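Local coordinates for 1,3-alpha-isomaltosidase (Kribbella flavida DSM 17836, PDB 5X3I), which hydrolyses the alpha-1,3-glucosidic linkages of the cyclic tetrasaccharide cyclobis-(1-6)-alpha-nigerosyl to give isomaltose, as a member of glycoside hydrolase family 31, at residues P42-A47 and S140-T145; L203-F208 and R245-S250; E49-G54 and P113-P118; G28-Y33 and W477-V482. The protein carries 1 engineered substitution. One frame throughout, in Å; residues are numbered along the deposited sequence.

Contact 1 (P42-A47 and S140-T145); sequences PVLPLA and SPAVWT
Leu44 reaches Ala142 with one branch: its CD1 lies 3.9 Å from Ala142 CB, and the same methyl also meets the carbonyl oxygen of Ser140. It gets there because CG stands opposite the backbone N of Leu44 (chi1 -179°), which carries the branched end toward 140-145. Leu165 of strand 159-167 packs against both Leu44 and Ala142 and against the next apolar pair too, where Leu46 CD2 comes obliquely to the pyrrole part of the Trp144 indole, 4.2 Å from Trp144 CD1. Farther out, Ala47 CB nestles between Pro141 and Val143, 4.0 Å from Pro141 CB and 3.7 Å from Val143 CG1.

The backbones between these groups illustrate how a single beta bridge can join a loop to a segment bearing an outermost strand. Leu46 pairs with Ala142, in the segment that carries strand 143-145, at the margin of a sheet in the galactose mutarotase-like region, while 42-47 belongs to the N-terminal region.

Two hydrogen bonds make the bridge. Ala142 N donates a hydrogen bond to Pro45 O (3.1 Å), and Ala47 N donates one to Ala142 O (2.9 Å). Each acceptor also receives a CA-H...O contact, Pro45 O from Pro141 CA and Ala142 O from Leu46 CA. Nearby, the backbone N of Leu46 is bound by the carboxylate of Glu49.

Contact 2 (L203-F208 and R245-S250); sequences LDAVVF and RRTWYS
Asp204 and Arg246 form the salt bridge of this strand pair. The arginine grips side-on, its NE and NH2 both donating to one oxygen: Arg246 NH2 to Asp204 OD2 spans 2.8 Å, Arg246 NE to Asp204 OD2 3.2 Å. An extended chain, with CG opposite the backbone N (chi1 -166°), brings the guanidinium there. That oxygen lies at the guanidinium edge, the carboxylate turned 52° from its plane. Asp204 OD1 is bound by Tyr33 OH, and Arg246 NH1 donates to Pro32 O. A methyl, Val206 CG1, packs over one face of the charged group, 3.7 Å from Arg246 NE. A leucine in place of Arg246 would probably leave Asp204 OD2 without its cationic mate and lose the bond to Pro32 O.

Backbone bonds join edge strand 202-205 to its antiparallel neighbour 247-252. Leu203 and Tyr249 are a hydrogen-bonded pair, and Ala205 N donates to Thr247 O (2.8 Å). A water bonded to Ala205 O, Arg245 O and Thr247 OG1 extends the link.

Among apolar contacts, Leu203 CD2 rests 3.8 Å from Tyr249 CB.

With both oxygens engaged, the rotation of the Asp204 carboxylate is fixed, and the neighbouring positive charge would be expected to favour its ionised form.

Contact 3 (E49-G54 and P113-P118); sequences EPVLLG and PPLAEP
Val51 and Leu115 meet through one methyl each, Val51 CG1 lying 3.8 Å from Leu115 CD2, as the two side chains cross at a slant. The valine is turned so that CG1 sits between its backbone N and carbonyl carbon (chi1 70°), and this is the branch that faces the leucine. Leu115 is less regular: its chi1 of -94° departs from the staggered value, and with chi2 at -68° the bend carries CD2 back to 49-54, where it also lies 3.8 Å from Glu49 O.

That carbonyl oxygen takes the one hydrogen bond between the segments. Leu115 N donates to Glu49 O over 2.9 Å, while Pro114 CA adds a CA-H...O contact to the same atom. Pro50 and Pro114 bring their backbones close, 3.9 Å from Pro50 CA to Pro114 CA.

The example shows two proline-containing segments meeting beside a three-stranded antiparallel sheet. Segment 49-54 enters strand 52-56, the middle strand between 40-41 and 107-111; segment 113-118 connects 107-111 to strand 119-127, and Trp67 of strand 62-67 packs against both Val51 and Leu115.

Contact 4 (G28-Y33 and W477-V482); sequences GIEHPY and WGHDLV
Trp477 lays one face of its indole over the backbone of Glu30 and His31, the His31 CB and the Pro32 ring, and this is the tightly packed half of the contact. His31 CA stands 3.9 Å from the centroid of the six-membered ring, only 11° off its normal, and Pro32 CD sits over the five-membered ring, two CH-pi contacts side by side. Glu30 O lies over the same face. The imidazole of His31 runs alongside, planes 48° apart, bringing His31 CD2 within 3.5 Å of Trp477 CH2. With CG opposite the carbonyl carbon (chi1 -67°), Trp477 points its ring at this loop. An alanine at Trp477 would probably open a gap against His31 and Pro32, which would lose the indole face they pack on.

The other half is looser and hydrated. Glu30 extends to the Gly478-Leu481 type I turn, where His479 ND1 donates to Glu30 OE1 at 3.1 Å, in the ring plane; the bond from His479 N to the same oxygen is bent and weak. Glu30 OE2 and Asp480 OD1, 4.4 Å apart, share a water that donates to both.

The contact thus brings 28-33 of the N-terminal region against a loop of the TIM-barrel domain after strand 467-470. The water would be expected to ease the repulsion between the two carboxylates, and Glu30 probably favours a protonated His479.

Contact 3 closes a loop within the N-terminal region, while contacts 1 and 4 join that region to the mutarotase-like and barrel parts. Contacts 1 and 3, centres 9 Å apart, touch where Pro141 packs on Glu117 and Pro118, and contact 3 is nested in the loop that contact 1 closes. Contact 4, about 19 Å from contact 1 between centres, meets contact 2 directly, Tyr33 and Pro32 bonding to Asp204 and Arg246, with centres 14 Å apart. These two lie nearest catalysis: the side chains of Trp477 and Val206 are about 6 and 9 Å from that of Glu474, an active-site residue by similarity. Contacts 1 and 3 are remote from it. The presumed nucleophile position is the engineered Ala471.

Contact 1 (P42-A47 and S140-T145)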
loop_
_atom_site.group_PDB
_atom_site.type_symbol
_atom_site.label_atom_id
_atom_site.label_comp_id
_atom_site.label_asym_id
_atom_site.label_seq_id
_atom_site.Cartn_x
_atom_site.Cartn_y
_atom_site.Cartn_z
ATOM N N PRO A 42 7.221 -27.123 -0.958
ATOM C CA PRO A 42 7.478 -25.834 -1.596
ATOM C C PRO A 42 7.633 -26.008 -3.088
ATOM O O PRO A 42 7.824 -27.129 -3.555
ATOM C CB PRO A 42 8.787 -25.376 -0.957
ATOM C CG PRO A 42 9.465 -26.634 -0.584
ATOM C CD PRO A 42 8.374 -27.568 -0.161
ATOM N N VAL A 43 7.529 -24.913 -3.825
ATOM C CA VAL A 43 7.698 -24.956 -5.259
ATOM C C VAL A 43 9.139 -25.320 -5.595
ATOM O O VAL A 43 9.385 -26.085 -6.515
ATOM C CB VAL A 43 7.323 -23.617 -5.905
ATOM C CG1 VAL A 43 7.489 -23.690 -7.402
ATOM C CG2 VAL A 43 5.894 -23.244 -5.543
ATOM N N LEU A 44 10.081 -24.779 -4.827
ATOM C CA LEU A 44 11.499 -25.075 -5.006
ATOM C C LEU A 44 12.093 -25.682 -3.732
ATOM O O LEU A 44 12.626 -24.974 -2.890
ATOM C CB LEU A 44 12.269 -23.812 -5.395
ATOM C CG LEU A 44 13.771 -23.955 -5.651
ATOM C CD1 LEU A 44 14.022 -24.872 -6.819
ATOM C CD2 LEU A 44 14.404 -22.590 -5.900
ATOM N N PRO A 45 11.996 -27.007 -3.587
ATOM C CA PRO A 45 12.493 -27.667 -2.375
ATOM C C PRO A 45 14.008 -27.704 -2.333
ATOM O O PRO A 45 14.639 -27.771 -3.385
ATOM C CB PRO A 45 11.926 -29.088 -2.483
ATOM C CG PRO A 45 10.963 -29.053 -3.626
ATOM C CD PRO A 45 11.417 -27.969 -4.530
ATOM N N LEU A 46 14.585 -27.641 -1.142
ATOM C CA LEU A 46 16.013 -27.886 -0.995
ATOM C C LEU A 46 16.275 -29.372 -1.189
ATOM O O LEU A 46 15.414 -30.196 -0.892
ATOM C CB LEU A 46 16.517 -27.431 0.373
ATOM C CG LEU A 46 16.377 -25.940 0.684
ATOM C CD1 LEU A 46 16.983 -25.612 2.036
ATOM C CD2 LEU A 46 17.029 -25.119 -0.402
ATOM N N ALA A 47 17.448 -29.712 -1.706
ATOM C CA ALA A 47 17.864 -31.108 -1.750
ATOM C C ALA A 47 17.811 -31.679 -0.342
ATOM O O ALA A 47 18.347 -31.091 0.590
ATOM C CB ALA A 47 19.262 -31.240 -2.335
ATOM N N SER A 140 13.354 -29.878 -9.810
ATOM C CA SER A 140 14.771 -30.034 -9.527
ATOM C C SER A 140 15.133 -29.405 -8.188
ATOM O O SER A 140 14.921 -28.210 -7.994
ATOM C CB SER A 140 15.608 -29.405 -10.638
ATOM O OG SER A 140 15.233 -29.900 -11.909
ATOM N N PRO A 141 15.685 -30.200 -7.263
ATOM C CA PRO A 141 16.081 -29.719 -5.935
ATOM C C PRO A 141 17.199 -28.686 -5.997
ATOM O O PRO A 141 18.018 -28.727 -6.906
ATOM C CB PRO A 141 16.558 -30.989 -5.231
ATOM C CG PRO A 141 17.016 -31.869 -6.335
ATOM C CD PRO A 141 16.079 -31.601 -7.480
ATOM N N ALA A 142 17.228 -27.774 -5.034
ATOM C CA ALA A 142 18.214 -26.700 -5.033
ATOM C C ALA A 142 19.083 -26.733 -3.788
ATOM O O ALA A 142 18.709 -27.308 -2.774
ATOM C CB ALA A 142 17.527 -25.344 -5.154
ATOM N N VAL A 143 20.251 -26.111 -3.873
ATOM C CA VAL A 143 21.159 -26.048 -2.741
ATOM C C VAL A 143 21.811 -24.683 -2.599
ATOM O O VAL A 143 22.040 -23.985 -3.584
ATOM C CB VAL A 143 22.289 -27.107 -2.846
ATOM C CG1 VAL A 143 21.717 -28.520 -2.905
ATOM C CG2 VAL A 143 23.177 -26.824 -4.044
ATOM N N TRP A 144 22.138 -24.332 -1.364
ATOM C CA TRP A 144 22.882 -23.122 -1.070
ATOM C C TRP A 144 24.382 -23.383 -1.107
ATOM O O TRP A 144 24.878 -24.291 -0.450
ATOM C CB TRP A 144 22.492 -22.571 0.298
ATOM C CG TRP A 144 21.138 -21.937 0.355
ATOM C CD1 TRP A 144 20.007 -22.475 0.881
ATOM C CD2 TRP A 144 20.778 -20.633 -0.125
ATOM N NE1 TRP A 144 18.962 -21.588 0.769
ATOM C CE2 TRP A 144 19.409 -20.451 0.149
ATOM C CE3 TRP A 144 21.482 -19.604 -0.759
ATOM C CZ2 TRP A 144 18.728 -19.281 -0.188
ATOM C CZ3 TRP A 144 20.807 -18.450 -1.098
ATOM C CH2 TRP A 144 19.440 -18.296 -0.810
ATOM N N THR A 145 25.099 -22.562 -1.860
ATOM C CA THR A 145 26.537 -22.710 -2.018
ATOM C C THR A 145 27.205 -21.351 -2.076
ATOM O O THR A 145 26.586 -20.376 -2.503
ATOM C CB THR A 145 26.883 -23.484 -3.300
ATOM O OG1 THR A 145 28.299 -23.495 -3.485
ATOM C CG2 THR A 145 26.234 -22.832 -4.512
#

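Contact 2 (L203-F208 and R245-S250)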
loop_
_atom_site.group_PDB
_atom_site.type_symbol
_atom_site.label_atom_id
_atom_site.label_comp_id
_atom_site.label_asym_id
_atom_site.label_seq_id
_atom_site.Cartn_x
_atom_site.Cartn_y
_atom_site.Cartn_z
ATOM N N LEU A 203 11.241 -10.232 7.890
ATOM C CA LEU A 203 10.316 -9.490 7.037
ATOM C C LEU A 203 10.732 -9.656 5.588
ATOM O O LEU A 203 11.836 -10.131 5.309
ATOM C CB LEU A 203 10.275 -8.002 7.411
ATOM C CG LEU A 203 11.522 -7.156 7.146
ATOM C CD1 LEU A 203 11.157 -5.699 6.853
ATOM C CD2 LEU A 203 12.471 -7.221 8.313
ATOM N N ASP A 204 9.842 -9.302 4.663
ATOM C CA ASP A 204 10.212 -9.304 3.260
ATOM C C ASP A 204 9.693 -8.049 2.541
ATOM O O ASP A 204 9.027 -7.228 3.150
ATOM C CB ASP A 204 9.705 -10.578 2.579
ATOM C CG ASP A 204 8.176 -10.687 2.529
ATOM O OD1 ASP A 204 7.450 -9.862 3.119
ATOM O OD2 ASP A 204 7.697 -11.644 1.888
ATOM N N ALA A 205 10.042 -7.884 1.270
ATOM C CA ALA A 205 9.480 -6.795 0.502
ATOM C C ALA A 205 8.774 -7.321 -0.727
ATOM O O ALA A 205 9.415 -7.633 -1.732
ATOM C CB ALA A 205 10.579 -5.834 0.107
ATOM N N VAL A 206 7.449 -7.336 -0.672
ATOM C CA VAL A 206 6.640 -7.696 -1.819
ATOM C C VAL A 206 5.282 -7.000 -1.706
ATOM O O VAL A 206 4.665 -6.977 -0.636
ATOM C CB VAL A 206 6.467 -9.243 -1.944
ATOM C CG1 VAL A 206 5.846 -9.848 -0.683
ATOM C CG2 VAL A 206 5.654 -9.595 -3.166
ATOM N N VAL A 207 4.788 -6.494 -2.826
ATOM C CA VAL A 207 3.526 -5.774 -2.810
ATOM C C VAL A 207 2.412 -6.767 -2.558
ATOM O O VAL A 207 2.285 -7.761 -3.267
ATOM C CB VAL A 207 3.280 -5.027 -4.128
ATOM C CG1 VAL A 207 1.883 -4.417 -4.140
ATOM C CG2 VAL A 207 4.345 -3.961 -4.328
ATOM N N PHE A 208 1.617 -6.508 -1.532
ATOM C CA PHE A 208 0.522 -7.409 -1.210
ATOM C C PHE A 208 -0.628 -6.655 -0.587
ATOM O O PHE A 208 -0.407 -5.756 0.221
ATOM C CB PHE A 208 1.005 -8.504 -0.250
ATOM C CG PHE A 208 -0.072 -9.438 0.203
ATOM C CD1 PHE A 208 -0.588 -10.388 -0.656
ATOM C CD2 PHE A 208 -0.557 -9.377 1.495
ATOM C CE1 PHE A 208 -1.568 -11.262 -0.236
ATOM C CE2 PHE A 208 -1.541 -10.240 1.921
ATOM C CZ PHE A 208 -2.048 -11.184 1.060
ATOM N N ARG A 245 12.347 -7.467 -7.819
ATOM C CA ARG A 245 12.022 -8.839 -7.427
ATOM C C ARG A 245 11.874 -8.928 -5.909
ATOM O O ARG A 245 12.313 -8.052 -5.192
ATOM C CB ARG A 245 13.083 -9.834 -7.927
ATOM C CG ARG A 245 13.120 -9.962 -9.436
ATOM C CD ARG A 245 14.039 -11.078 -9.942
ATOM N NE ARG A 245 14.038 -11.076 -11.398
ATOM C CZ ARG A 245 14.867 -10.356 -12.140
ATOM N NH1 ARG A 245 15.798 -9.608 -11.567
ATOM N NH2 ARG A 245 14.779 -10.401 -13.456
ATOM N N ARG A 246 11.224 -9.982 -5.433
ATOM C CA ARG A 246 11.052 -10.201 -4.005
ATOM C C ARG A 246 12.399 -10.261 -3.277
ATOM O O ARG A 246 13.386 -10.779 -3.806
ATOM C CB ARG A 246 10.248 -11.485 -3.771
ATOM C CG ARG A 246 9.710 -11.672 -2.354
ATOM C CD ARG A 246 8.565 -12.692 -2.334
ATOM N NE ARG A 246 7.939 -12.824 -1.023
ATOM C CZ ARG A 246 6.919 -13.635 -0.761
ATOM N NH1 ARG A 246 6.406 -14.396 -1.724
ATOM N NH2 ARG A 246 6.410 -13.689 0.463
ATOM N N THR A 247 12.424 -9.698 -2.073
ATOM C CA THR A 247 13.571 -9.770 -1.174
ATOM C C THR A 247 13.101 -10.093 0.236
ATOM O O THR A 247 11.979 -9.742 0.604
ATOM C CB THR A 247 14.363 -8.452 -1.120
ATOM O OG1 THR A 247 13.488 -7.388 -0.712
ATOM C CG2 THR A 247 14.985 -8.127 -2.464
ATOM N N TRP A 248 13.967 -10.729 1.021
ATOM C CA TRP A 248 13.658 -11.154 2.391
ATOM C C TRP A 248 14.727 -10.671 3.369
ATOM O O TRP A 248 15.891 -10.547 3.019
ATOM C CB TRP A 248 13.555 -12.675 2.495
ATOM C CG TRP A 248 12.473 -13.342 1.710
ATOM C CD1 TRP A 248 11.264 -13.763 2.176
ATOM C CD2 TRP A 248 12.525 -13.716 0.336
ATOM N NE1 TRP A 248 10.552 -14.357 1.168
ATOM C CE2 TRP A 248 11.306 -14.343 0.029
ATOM C CE3 TRP A 248 13.483 -13.583 -0.667
ATOM C CZ2 TRP A 248 11.019 -14.829 -1.239
ATOM C CZ3 TRP A 248 13.192 -14.064 -1.923
ATOM C CH2 TRP A 248 11.974 -14.681 -2.198
ATOM N N TYR A 249 14.331 -10.422 4.605
ATOM C CA TYR A 249 15.233 -9.830 5.577
ATOM C C TYR A 249 15.104 -10.501 6.929
ATOM O O TYR A 249 14.002 -10.836 7.362
ATOM C CB TYR A 249 14.961 -8.325 5.701
ATOM C CG TYR A 249 15.083 -7.619 4.382
ATOM C CD1 TYR A 249 13.996 -7.511 3.531
ATOM C CD2 TYR A 249 16.291 -7.092 3.971
ATOM C CE1 TYR A 249 14.105 -6.886 2.320
ATOM C CE2 TYR A 249 16.412 -6.465 2.758
ATOM C CZ TYR A 249 15.310 -6.359 1.939
ATOM O OH TYR A 249 15.426 -5.756 0.720
ATOM N N SER A 250 16.239 -10.727 7.577
ATOM C CA SER A 250 16.241 -11.172 8.960
ATOM C C SER A 250 17.489 -10.669 9.659
ATOM O O SER A 250 18.560 -10.591 9.068
ATOM C CB SER A 250 16.157 -12.698 9.051
ATOM O OG SER A 250 17.310 -13.282 8.485
HETATM O O HOH W 1 11.914 -6.486 -2.880
#

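Contact 3 (E49-G54 and P113-P118)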
loop_
_atom_site.group_PDB
_atom_site.type_symbol
_atom_site.label_atom_id
_atom_site.label_comp_id
_atom_site.label_asym_id
_atom_site.label_seq_id
_atom_site.Cartn_x
_atom_site.Cartn_y
_atom_site.Cartn_z
ATOM N N GLU A 49 14.920 -32.152 1.242
ATOM C CA GLU A 49 13.580 -31.838 1.712
ATOM C C GLU A 49 12.550 -32.688 1.002
ATOM O O GLU A 49 12.663 -32.933 -0.194
ATOM C CB GLU A 49 13.246 -30.360 1.488
ATOM C CG GLU A 49 13.843 -29.396 2.491
ATOM C CD GLU A 49 13.282 -27.989 2.341
ATOM O OE1 GLU A 49 13.309 -27.234 3.336
ATOM O OE2 GLU A 49 12.816 -27.638 1.233
ATOM N N PRO A 50 11.537 -33.145 1.740
ATOM C CA PRO A 50 10.380 -33.769 1.105
ATOM C C PRO A 50 9.546 -32.697 0.417
ATOM O O PRO A 50 9.736 -31.514 0.689
ATOM C CB PRO A 50 9.632 -34.394 2.278
ATOM C CG PRO A 50 9.972 -33.508 3.428
ATOM C CD PRO A 50 11.393 -33.074 3.203
ATOM N N VAL A 51 8.656 -33.091 -0.478
ATOM C CA VAL A 51 7.777 -32.118 -1.089
ATOM C C VAL A 51 6.332 -32.578 -0.992
ATOM O O VAL A 51 6.032 -33.768 -1.092
ATOM C CB VAL A 51 8.166 -31.850 -2.554
ATOM C CG1 VAL A 51 7.872 -33.039 -3.430
ATOM C CG2 VAL A 51 7.443 -30.649 -3.065
ATOM N N LEU A 52 5.439 -31.631 -0.747
ATOM C CA LEU A 52 4.024 -31.933 -0.695
ATOM C C LEU A 52 3.401 -31.640 -2.050
ATOM O O LEU A 52 3.582 -30.559 -2.603
ATOM C CB LEU A 52 3.345 -31.130 0.407
ATOM C CG LEU A 52 1.913 -31.514 0.767
ATOM C CD1 LEU A 52 1.832 -32.974 1.176
ATOM C CD2 LEU A 52 1.414 -30.624 1.888
ATOM N N LEU A 53 2.692 -32.617 -2.597
ATOM C CA LEU A 53 2.026 -32.443 -3.874
ATOM C C LEU A 53 0.521 -32.390 -3.679
ATOM O O LEU A 53 -0.084 -33.367 -3.258
ATOM C CB LEU A 53 2.391 -33.572 -4.833
ATOM C CG LEU A 53 3.872 -33.742 -5.172
ATOM C CD1 LEU A 53 4.080 -34.997 -6.011
ATOM C CD2 LEU A 53 4.403 -32.519 -5.902
ATOM N N GLY A 54 -0.075 -31.233 -3.941
ATOM C CA GLY A 54 -1.518 -31.119 -3.957
ATOM C C GLY A 54 -2.091 -31.276 -5.351
ATOM O O GLY A 54 -1.428 -30.980 -6.344
ATOM N N PRO A 113 9.013 -38.837 -0.852
ATOM C CA PRO A 113 10.328 -39.008 -0.230
ATOM C C PRO A 113 11.199 -37.788 -0.484
ATOM O O PRO A 113 10.951 -37.085 -1.458
ATOM C CB PRO A 113 10.899 -40.241 -0.940
ATOM C CG PRO A 113 9.721 -40.972 -1.442
ATOM C CD PRO A 113 8.708 -39.930 -1.792
ATOM N N PRO A 114 12.204 -37.544 0.371
ATOM C CA PRO A 114 13.113 -36.401 0.234
ATOM C C PRO A 114 13.702 -36.306 -1.164
ATOM O O PRO A 114 13.974 -37.345 -1.759
ATOM C CB PRO A 114 14.201 -36.702 1.263
ATOM C CG PRO A 114 13.498 -37.487 2.309
ATOM C CD PRO A 114 12.502 -38.339 1.576
ATOM N N LEU A 115 13.888 -35.094 -1.685
ATOM C CA LEU A 115 14.404 -34.949 -3.043
ATOM C C LEU A 115 15.907 -35.124 -3.067
ATOM O O LEU A 115 16.631 -34.341 -2.459
ATOM C CB LEU A 115 14.052 -33.574 -3.613
ATOM C CG LEU A 115 12.795 -33.403 -4.458
ATOM C CD1 LEU A 115 12.938 -34.125 -5.781
ATOM C CD2 LEU A 115 11.575 -33.891 -3.704
ATOM N N ALA A 116 16.379 -36.158 -3.757
ATOM C CA ALA A 116 17.810 -36.337 -3.960
ATOM C C ALA A 116 18.295 -35.877 -5.325
ATOM O O ALA A 116 19.493 -35.829 -5.567
ATOM C CB ALA A 116 18.180 -37.801 -3.748
ATOM N N GLU A 117 17.374 -35.492 -6.196
ATOM C CA GLU A 117 17.703 -35.292 -7.604
ATOM C C GLU A 117 16.466 -34.859 -8.372
ATOM O O GLU A 117 15.356 -35.019 -7.878
ATOM C CB GLU A 117 18.268 -36.581 -8.215
ATOM C CG GLU A 117 17.268 -37.720 -8.252
ATOM C CD GLU A 117 17.853 -39.006 -8.812
ATOM O OE1 GLU A 117 18.432 -38.972 -9.919
ATOM O OE2 GLU A 117 17.728 -40.054 -8.143
ATOM N N PRO A 118 16.652 -34.297 -9.578
ATOM C CA PRO A 118 15.494 -33.948 -10.405
ATOM C C PRO A 118 14.549 -35.125 -10.586
ATOM O O PRO A 118 14.998 -36.255 -10.785
ATOM C CB PRO A 118 16.130 -33.543 -11.732
ATOM C CG PRO A 118 17.441 -32.980 -11.342
ATOM C CD PRO A 118 17.906 -33.779 -10.152
#

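Contact 4 (G28-Y33 and W477-V482)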
loop_
_atom_site.group_PDB
_atom_site.type_symbol
_atom_site.label_atom_id
_atom_site.label_comp_id
_atom_site.label_asym_id
_atom_site.label_seq_id
_atom_site.Cartn_x
_atom_site.Cartn_y
_atom_site.Cartn_z
ATOM N N GLY A 28 0.880 -23.039 -8.257
ATOM C CA GLY A 28 -0.421 -22.725 -7.705
ATOM C C GLY A 28 -0.891 -21.337 -8.105
ATOM O O GLY A 28 -0.566 -20.844 -9.186
ATOM N N ILE A 29 -1.641 -20.701 -7.218
ATOM C CA ILE A 29 -2.242 -19.403 -7.510
ATOM C C ILE A 29 -1.203 -18.288 -7.373
ATOM O O ILE A 29 -1.389 -17.182 -7.876
ATOM C CB ILE A 29 -3.447 -19.142 -6.584
ATOM C CG1 ILE A 29 -4.353 -18.051 -7.153
ATOM C CG2 ILE A 29 -2.990 -18.809 -5.181
ATOM C CD1 ILE A 29 -5.622 -17.863 -6.366
ATOM N N GLU A 30 -0.099 -18.623 -6.714
ATOM C CA GLU A 30 1.035 -17.731 -6.489
ATOM C C GLU A 30 0.657 -16.548 -5.609
ATOM O O GLU A 30 1.133 -15.430 -5.789
ATOM C CB GLU A 30 1.636 -17.273 -7.817
ATOM C CG GLU A 30 2.284 -18.416 -8.558
ATOM C CD GLU A 30 3.068 -17.996 -9.771
ATOM O OE1 GLU A 30 4.100 -17.307 -9.622
ATOM O OE2 GLU A 30 2.648 -18.366 -10.877
ATOM N N HIS A 31 -0.205 -16.831 -4.645
ATOM C CA HIS A 31 -0.409 -15.962 -3.508
ATOM C C HIS A 31 0.942 -15.879 -2.814
ATOM O O HIS A 31 1.543 -16.908 -2.522
ATOM C CB HIS A 31 -1.502 -16.540 -2.607
ATOM C CG HIS A 31 -1.889 -15.673 -1.449
ATOM N ND1 HIS A 31 -0.973 -15.161 -0.557
ATOM C CD2 HIS A 31 -3.105 -15.276 -1.009
ATOM C CE1 HIS A 31 -1.608 -14.468 0.372
ATOM N NE2 HIS A 31 -2.902 -14.525 0.122
ATOM N N PRO A 32 1.449 -14.662 -2.581
ATOM C CA PRO A 32 2.818 -14.559 -2.059
ATOM C C PRO A 32 2.991 -15.089 -0.642
ATOM O O PRO A 32 4.111 -15.400 -0.263
ATOM C CB PRO A 32 3.096 -13.050 -2.095
ATOM C CG PRO A 32 1.765 -12.415 -2.053
ATOM C CD PRO A 32 0.856 -13.335 -2.829
ATOM N N TYR A 33 1.943 -15.035 0.165
ATOM C CA TYR A 33 1.974 -15.603 1.504
ATOM C C TYR A 33 1.274 -16.956 1.737
ATOM O O TYR A 33 1.218 -17.423 2.869
ATOM C CB TYR A 33 1.450 -14.554 2.477
ATOM C CG TYR A 33 2.353 -13.334 2.513
ATOM C CD1 TYR A 33 1.939 -12.119 1.985
ATOM C CD2 TYR A 33 3.639 -13.416 3.032
ATOM C CE1 TYR A 33 2.766 -11.007 2.006
ATOM C CE2 TYR A 33 4.471 -12.318 3.057
ATOM C CZ TYR A 33 4.030 -11.112 2.539
ATOM O OH TYR A 33 4.858 -10.020 2.571
ATOM N N TRP A 477 -0.497 -11.601 -9.833
ATOM C CA TRP A 477 0.196 -12.753 -9.278
ATOM C C TRP A 477 0.606 -13.682 -10.403
ATOM O O TRP A 477 -0.238 -14.243 -11.086
ATOM C CB TRP A 477 -0.688 -13.516 -8.287
ATOM C CG TRP A 477 -1.020 -12.800 -7.023
ATOM C CD1 TRP A 477 -0.454 -11.655 -6.541
ATOM C CD2 TRP A 477 -2.013 -13.185 -6.073
ATOM N NE1 TRP A 477 -1.034 -11.308 -5.350
ATOM C CE2 TRP A 477 -1.993 -12.235 -5.039
ATOM C CE3 TRP A 477 -2.917 -14.251 -5.993
ATOM C CZ2 TRP A 477 -2.845 -12.312 -3.942
ATOM C CZ3 TRP A 477 -3.758 -14.328 -4.901
ATOM C CH2 TRP A 477 -3.715 -13.369 -3.890
ATOM N N GLY A 478 1.904 -13.741 -10.655
ATOM C CA GLY A 478 2.570 -14.909 -11.184
ATOM C C GLY A 478 3.980 -14.521 -11.582
ATOM O O GLY A 478 4.218 -13.401 -12.035
ATOM N N HIS A 479 4.874 -15.493 -11.598
ATOM C CA HIS A 479 6.277 -15.202 -11.807
ATOM C C HIS A 479 6.548 -15.019 -13.283
ATOM O O HIS A 479 7.478 -14.342 -13.662
ATOM C CB HIS A 479 7.156 -16.325 -11.239
ATOM C CG HIS A 479 7.016 -17.618 -11.978
ATOM N ND1 HIS A 479 5.880 -18.394 -11.910
ATOM C CD2 HIS A 479 7.860 -18.262 -12.817
ATOM C CE1 HIS A 479 6.036 -19.468 -12.663
ATOM N NE2 HIS A 479 7.230 -19.412 -13.223
ATOM N N ASP A 480 5.770 -15.718 -14.097
ATOM C CA ASP A 480 5.928 -15.736 -15.546
ATOM C C ASP A 480 5.004 -14.798 -16.328
ATOM O O ASP A 480 4.878 -14.949 -17.536
ATOM C CB ASP A 480 5.796 -17.159 -16.078
ATOM C CG ASP A 480 4.519 -17.810 -15.666
ATOM O OD1 ASP A 480 3.737 -17.180 -14.929
ATOM O OD2 ASP A 480 4.305 -18.962 -16.072
ATOM N N LEU A 481 4.269 -13.925 -15.645
ATOM C CA LEU A 481 3.456 -12.922 -16.349
ATOM C C LEU A 481 4.338 -12.100 -17.291
ATOM O O LEU A 481 5.529 -11.975 -17.066
ATOM C CB LEU A 481 2.740 -11.996 -15.362
ATOM C CG LEU A 481 1.740 -12.619 -14.388
ATOM C CD1 LEU A 481 0.985 -11.540 -13.622
ATOM C CD2 LEU A 481 0.765 -13.507 -15.129
ATOM N N VAL A 482 3.771 -11.603 -18.385
ATOM C CA VAL A 482 4.541 -10.825 -19.347
ATOM C C VAL A 482 3.998 -9.406 -19.543
ATOM O O VAL A 482 2.830 -9.221 -19.881
ATOM C CB VAL A 482 4.588 -11.527 -20.712
ATOM C CG1 VAL A 482 5.386 -10.697 -21.720
ATOM C CG2 VAL A 482 5.179 -12.934 -20.568
HETATM O O HOH W 2 1.879 -18.094 -13.345
#